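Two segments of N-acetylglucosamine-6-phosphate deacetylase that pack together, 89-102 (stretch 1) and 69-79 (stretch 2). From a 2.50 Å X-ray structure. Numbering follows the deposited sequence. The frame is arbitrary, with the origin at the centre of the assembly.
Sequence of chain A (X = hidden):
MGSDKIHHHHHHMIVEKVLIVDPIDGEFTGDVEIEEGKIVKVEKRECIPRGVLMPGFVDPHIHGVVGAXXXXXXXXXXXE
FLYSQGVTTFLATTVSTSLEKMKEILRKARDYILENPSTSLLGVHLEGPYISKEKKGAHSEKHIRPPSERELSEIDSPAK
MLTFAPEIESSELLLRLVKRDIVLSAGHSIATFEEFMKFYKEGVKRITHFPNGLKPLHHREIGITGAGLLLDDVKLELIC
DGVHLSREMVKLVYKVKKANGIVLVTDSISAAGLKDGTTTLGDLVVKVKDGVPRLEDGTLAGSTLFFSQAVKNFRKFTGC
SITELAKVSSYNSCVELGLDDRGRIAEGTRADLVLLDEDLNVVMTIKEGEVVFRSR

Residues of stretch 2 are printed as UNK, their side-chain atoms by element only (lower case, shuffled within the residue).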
# COMPACT_ATOMS: atom_id res chain seq x y z
N THR A 89 -1.47 -28.25 12.25
CA THR A 89 -2.54 -28.33 11.27
C THR A 89 -1.94 -27.87 9.96
O THR A 89 -1.32 -26.80 9.89
CB THR A 89 -3.76 -27.42 11.56
OG1 THR A 89 -4.34 -27.75 12.82
CG2 THR A 89 -4.82 -27.62 10.48
N PHE A 90 -2.09 -28.67 8.92
CA PHE A 90 -1.58 -28.29 7.62
C PHE A 90 -2.47 -28.82 6.49
O PHE A 90 -3.35 -29.67 6.68
CB PHE A 90 -0.13 -28.73 7.45
CG PHE A 90 0.06 -30.20 7.09
CD1 PHE A 90 0.35 -30.58 5.77
CD2 PHE A 90 0.05 -31.17 8.08
CE1 PHE A 90 0.65 -31.92 5.46
CE2 PHE A 90 0.34 -32.48 7.77
CZ PHE A 90 0.65 -32.86 6.46
N LEU A 91 -2.23 -28.25 5.32
CA LEU A 91 -2.95 -28.57 4.11
C LEU A 91 -1.88 -28.93 3.07
O LEU A 91 -1.08 -28.08 2.65
CB LEU A 91 -3.74 -27.34 3.66
CG LEU A 91 -5.27 -27.26 3.62
CD1 LEU A 91 -5.89 -28.03 4.77
CD2 LEU A 91 -5.69 -25.78 3.61
N ALA A 92 -1.87 -30.21 2.70
CA ALA A 92 -0.97 -30.74 1.69
C ALA A 92 -1.45 -30.07 0.41
O ALA A 92 -2.57 -30.26 -0.01
CB ALA A 92 -1.12 -32.25 1.61
N THR A 93 -0.60 -29.27 -0.19
CA THR A 93 -0.95 -28.49 -1.36
C THR A 93 -0.48 -29.09 -2.66
O THR A 93 0.66 -29.53 -2.78
CB THR A 93 -0.37 -27.05 -1.20
OG1 THR A 93 -0.62 -26.62 0.14
CG2 THR A 93 -1.02 -26.07 -2.18
N THR A 94 -1.36 -29.08 -3.65
CA THR A 94 -1.02 -29.63 -4.95
C THR A 94 -0.57 -28.52 -5.88
O THR A 94 -0.54 -27.35 -5.52
CB THR A 94 -2.25 -30.27 -5.58
OG1 THR A 94 -3.29 -29.28 -5.70
CG2 THR A 94 -2.77 -31.41 -4.70
N VAL A 95 -0.18 -28.91 -7.09
CA VAL A 95 0.18 -27.94 -8.11
C VAL A 95 -0.76 -28.29 -9.28
O VAL A 95 -1.53 -29.24 -9.16
CB VAL A 95 1.65 -28.05 -8.54
CG1 VAL A 95 2.53 -27.54 -7.43
CG2 VAL A 95 2.00 -29.49 -8.87
N SER A 96 -0.74 -27.54 -10.38
CA SER A 96 -1.60 -27.88 -11.51
C SER A 96 -1.29 -29.30 -11.98
O SER A 96 -0.12 -29.71 -12.08
CB SER A 96 -1.39 -26.90 -12.66
OG SER A 96 -1.88 -25.62 -12.31
N THR A 97 -2.35 -30.06 -12.24
CA THR A 97 -2.17 -31.44 -12.64
C THR A 97 -3.42 -32.02 -13.30
O THR A 97 -4.36 -31.28 -13.62
CB THR A 97 -1.74 -32.28 -11.40
OG1 THR A 97 -1.18 -33.53 -11.83
CG2 THR A 97 -2.94 -32.51 -10.44
N SER A 98 -3.44 -33.33 -13.50
CA SER A 98 -4.60 -33.97 -14.14
C SER A 98 -5.76 -34.25 -13.18
O SER A 98 -5.56 -34.40 -11.99
CB SER A 98 -4.16 -35.30 -14.79
OG SER A 98 -3.44 -36.14 -13.90
N LEU A 99 -6.98 -34.29 -13.71
CA LEU A 99 -8.14 -34.60 -12.88
C LEU A 99 -7.86 -35.97 -12.24
O LEU A 99 -8.35 -36.28 -11.15
CB LEU A 99 -9.42 -34.70 -13.73
CG LEU A 99 -10.72 -34.13 -13.14
CD1 LEU A 99 -11.93 -34.63 -13.94
CD2 LEU A 99 -10.88 -34.54 -11.70
N GLU A 100 -7.06 -36.79 -12.91
CA GLU A 100 -6.76 -38.10 -12.38
C GLU A 100 -5.92 -38.03 -11.11
O GLU A 100 -6.32 -38.56 -10.09
CB GLU A 100 -6.04 -38.94 -13.44
CG GLU A 100 -6.71 -40.27 -13.70
CD GLU A 100 -6.71 -41.21 -12.49
OE1 GLU A 100 -7.50 -40.99 -11.53
OE2 GLU A 100 -5.90 -42.19 -12.50
N LYS A 101 -4.77 -37.38 -11.19
CA LYS A 101 -3.90 -37.23 -10.02
C LYS A 101 -4.69 -36.65 -8.87
O LYS A 101 -4.61 -37.12 -7.74
CB LYS A 101 -2.72 -36.32 -10.35
CG LYS A 101 -1.67 -36.97 -11.22
CD LYS A 101 -1.16 -38.24 -10.56
CE LYS A 101 -0.71 -37.98 -9.12
NZ LYS A 101 0.31 -36.89 -9.08
N MSE A 102 -5.45 -35.60 -9.18
CA MSE A 102 -6.29 -34.92 -8.23
C MSE A 102 -7.15 -35.91 -7.44
O MSE A 102 -7.08 -35.95 -6.21
CB MSE A 102 -7.18 -33.94 -8.99
CG MSE A 102 -7.17 -32.50 -8.53
SE MSE A 102 -7.64 -31.31 -10.05
CE MSE A 102 -5.83 -30.91 -10.73
N UNK A 69 6.50 -35.31 -0.71
CA UNK A 69 5.69 -34.44 -1.56
C UNK A 69 4.24 -34.82 -1.40
O UNK A 69 3.90 -35.92 -0.97
o UNK A 69 8.07 -34.08 -4.00
o UNK A 69 7.84 -36.08 -3.03
c UNK A 69 7.40 -34.95 -3.37
c UNK A 69 5.97 -34.61 -3.06
N UNK A 70 3.38 -33.90 -1.83
CA UNK A 70 1.96 -34.10 -1.80
C UNK A 70 1.60 -34.89 -3.07
O UNK A 70 0.59 -35.62 -3.11
c UNK A 70 -0.25 -32.83 -1.98
o UNK A 70 1.51 -32.12 -0.48
c UNK A 70 1.26 -32.72 -1.75
N UNK A 71 2.42 -34.76 -4.11
CA UNK A 71 2.15 -35.48 -5.35
C UNK A 71 2.28 -37.00 -5.17
O UNK A 71 1.61 -37.78 -5.85
c UNK A 71 3.07 -34.99 -6.48
se UNK A 71 0.86 -32.99 -7.11
c UNK A 71 0.53 -33.37 -9.00
c UNK A 71 2.78 -33.55 -6.95
N UNK A 72 3.13 -37.43 -4.23
CA UNK A 72 3.31 -38.85 -3.95
C UNK A 72 2.56 -39.26 -2.68
O UNK A 72 2.62 -40.41 -2.24
c UNK A 72 5.56 -38.91 -5.19
c UNK A 72 4.81 -39.17 -3.85
o UNK A 72 5.35 -39.63 -6.19
n UNK A 72 6.40 -37.88 -5.22
N UNK A 73 1.85 -38.30 -2.09
CA UNK A 73 1.03 -38.48 -0.92
C UNK A 73 1.76 -38.98 0.29
O UNK A 73 1.27 -39.87 0.99
c UNK A 73 -0.12 -39.43 -1.23
s UNK A 73 -1.10 -38.94 -2.67
N UNK A 74 2.92 -38.39 0.55
CA UNK A 74 3.72 -38.77 1.71
C UNK A 74 3.23 -37.98 2.92
O UNK A 74 3.99 -37.25 3.54
c UNK A 74 5.19 -38.46 1.44
c UNK A 74 5.67 -39.04 0.13
o UNK A 74 6.06 -38.26 -0.77
o UNK A 74 5.66 -40.28 -0.01
N UNK A 75 1.96 -38.13 3.25
CA UNK A 75 1.37 -37.43 4.38
C UNK A 75 2.05 -37.76 5.70
O UNK A 75 2.38 -36.86 6.48
c UNK A 75 -0.85 -37.53 3.17
c UNK A 75 -0.13 -37.76 4.46
c UNK A 75 -2.14 -37.14 0.70
c UNK A 75 -1.36 -36.12 1.25
c UNK A 75 -2.28 -38.36 1.39
c UNK A 75 -1.63 -38.54 2.61
c UNK A 75 -0.73 -36.32 2.49
N UNK A 76 2.26 -39.05 5.96
CA UNK A 76 2.90 -39.47 7.20
C UNK A 76 4.25 -38.83 7.39
O UNK A 76 4.61 -38.44 8.50
o UNK A 76 3.53 -41.36 8.50
c UNK A 76 3.07 -40.97 7.22
N UNK A 77 5.03 -38.73 6.31
CA UNK A 77 6.35 -38.12 6.43
C UNK A 77 6.21 -36.63 6.70
O UNK A 77 6.84 -36.11 7.63
c UNK A 77 7.69 -39.76 5.00
o UNK A 77 6.77 -41.89 4.47
c UNK A 77 6.59 -40.65 4.47
o UNK A 77 5.53 -40.12 4.04
c UNK A 77 7.22 -38.34 5.18
N UNK A 78 5.38 -35.96 5.90
CA UNK A 78 5.18 -34.53 6.08
C UNK A 78 4.72 -34.23 7.50
O UNK A 78 5.31 -33.38 8.18
c UNK A 78 4.15 -34.02 5.08
se UNK A 78 3.37 -33.54 2.27
c UNK A 78 3.36 -31.61 2.61
c UNK A 78 4.64 -34.10 3.66
N UNK A 79 3.69 -34.95 7.97
CA UNK A 79 3.16 -34.71 9.31
C UNK A 79 4.21 -34.77 10.41
O UNK A 79 4.35 -33.84 11.22
c UNK A 79 1.58 -35.62 11.09
o UNK A 79 -0.25 -37.02 10.40
o UNK A 79 -0.16 -36.46 12.52
c UNK A 79 2.05 -35.70 9.64
c UNK A 79 0.30 -36.42 11.35

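Position 69 carries two side-chain carbons, the second bearing two oxygens, and it touches nothing on stretch 1. A carboxylate on so short a stem is aspartate, Asp69. Its charge suits a partly exposed site outside the contact.

Position 70 has one carbon bearing an oxygen and a second carbon, a branched group that packs against Ala92, Thr93 and Thr94. This is threonine, although valine would have a similar outline; the oxygen decides it. Thr70 OG1 lies 3.4 Å from Ala92 CB, Thr70 CB 3.4 Å from Thr93 O, and Thr70 CG2 4.0 Å from Thr94 CG2. The hydroxyl is hydrogen-bonded elsewhere in the structure, so it can be buried without an unmet polar group.

Position 71 is an unbranched chain of two carbons, a selenium and a terminal carbon; the selenium lies near Thr94 and Val95, the terminal carbon near Thr97 and Lys101. This is selenomethionine, Met71. Its CA-to-CB bond points sideways, but the end of the chain comes nearer to stretch 1. Met71 SE approaches Val95 CG2 at 4.1 Å, while Met71 CE lies 3.3 Å from Thr97 OG1 and 3.5 Å from Lys101 NZ. A long, flexible, apolar chain suits this site because it can run along several neighbours.

Position 72 shows two carbons, the second carrying one oxygen and one nitrogen, and makes no contact across the stretches. The amide identifies Asn72. Asn72 ND2 donates to Asp69 OD2 at 3.2 Å, a bond that links two residues of the same loop.

Position 73 has one carbon and one sulfur, clear of stretch 1, and is therefore the small Cys73. Its backbone has positive phi and psi, 59° and 44°.

Position 74 again ends two carbons in a carboxylate, out of reach of stretch 1, so it is aspartate. Asp74 occupies the N-cap position but makes no side-chain capping bond. Asp74 OD2 instead accepts from Asp69 N at 3.0 Å, and Asp74 N donates to Asp69 O at 3.1 Å, which closes the loop.

At position 75 one carbon leads to a six-carbon ring with no oxygen, and the ring presents its edge to Ala92: this is Phe75. Phe75 CE2 lies 3.9 Å from Ala92 CB, and the small methyl fits closely there.

Position 76, with one carbon and one oxygen, and position 77, with three carbons ending in two oxygens, make no contacts to stretch 1. They are Ser76 and Glu77, both exposed polar residues.

Position 78 repeats the unbranched selenium chain, and its CB lies 3.9 Å from Phe90 CZ, an apolar contact in a buried setting. It is selenomethionine, Met78.

Position 79 has three carbons and a terminal carboxylate, and its CA lies 3.9 Å from Phe90 CE2. This is Glu79, whose carboxylate oxygens are both hydrogen-bonded elsewhere in the structure.

No hydrogen bond crosses between the stretches, which bury 511 Å² in all. Shape does the work: Phe90 meets the helix, Ala92 meets Thr70 and Phe75, and Met71 extends the packing to Lys101.

Stretch 2, residues 69-79: DTMNCDFSEME
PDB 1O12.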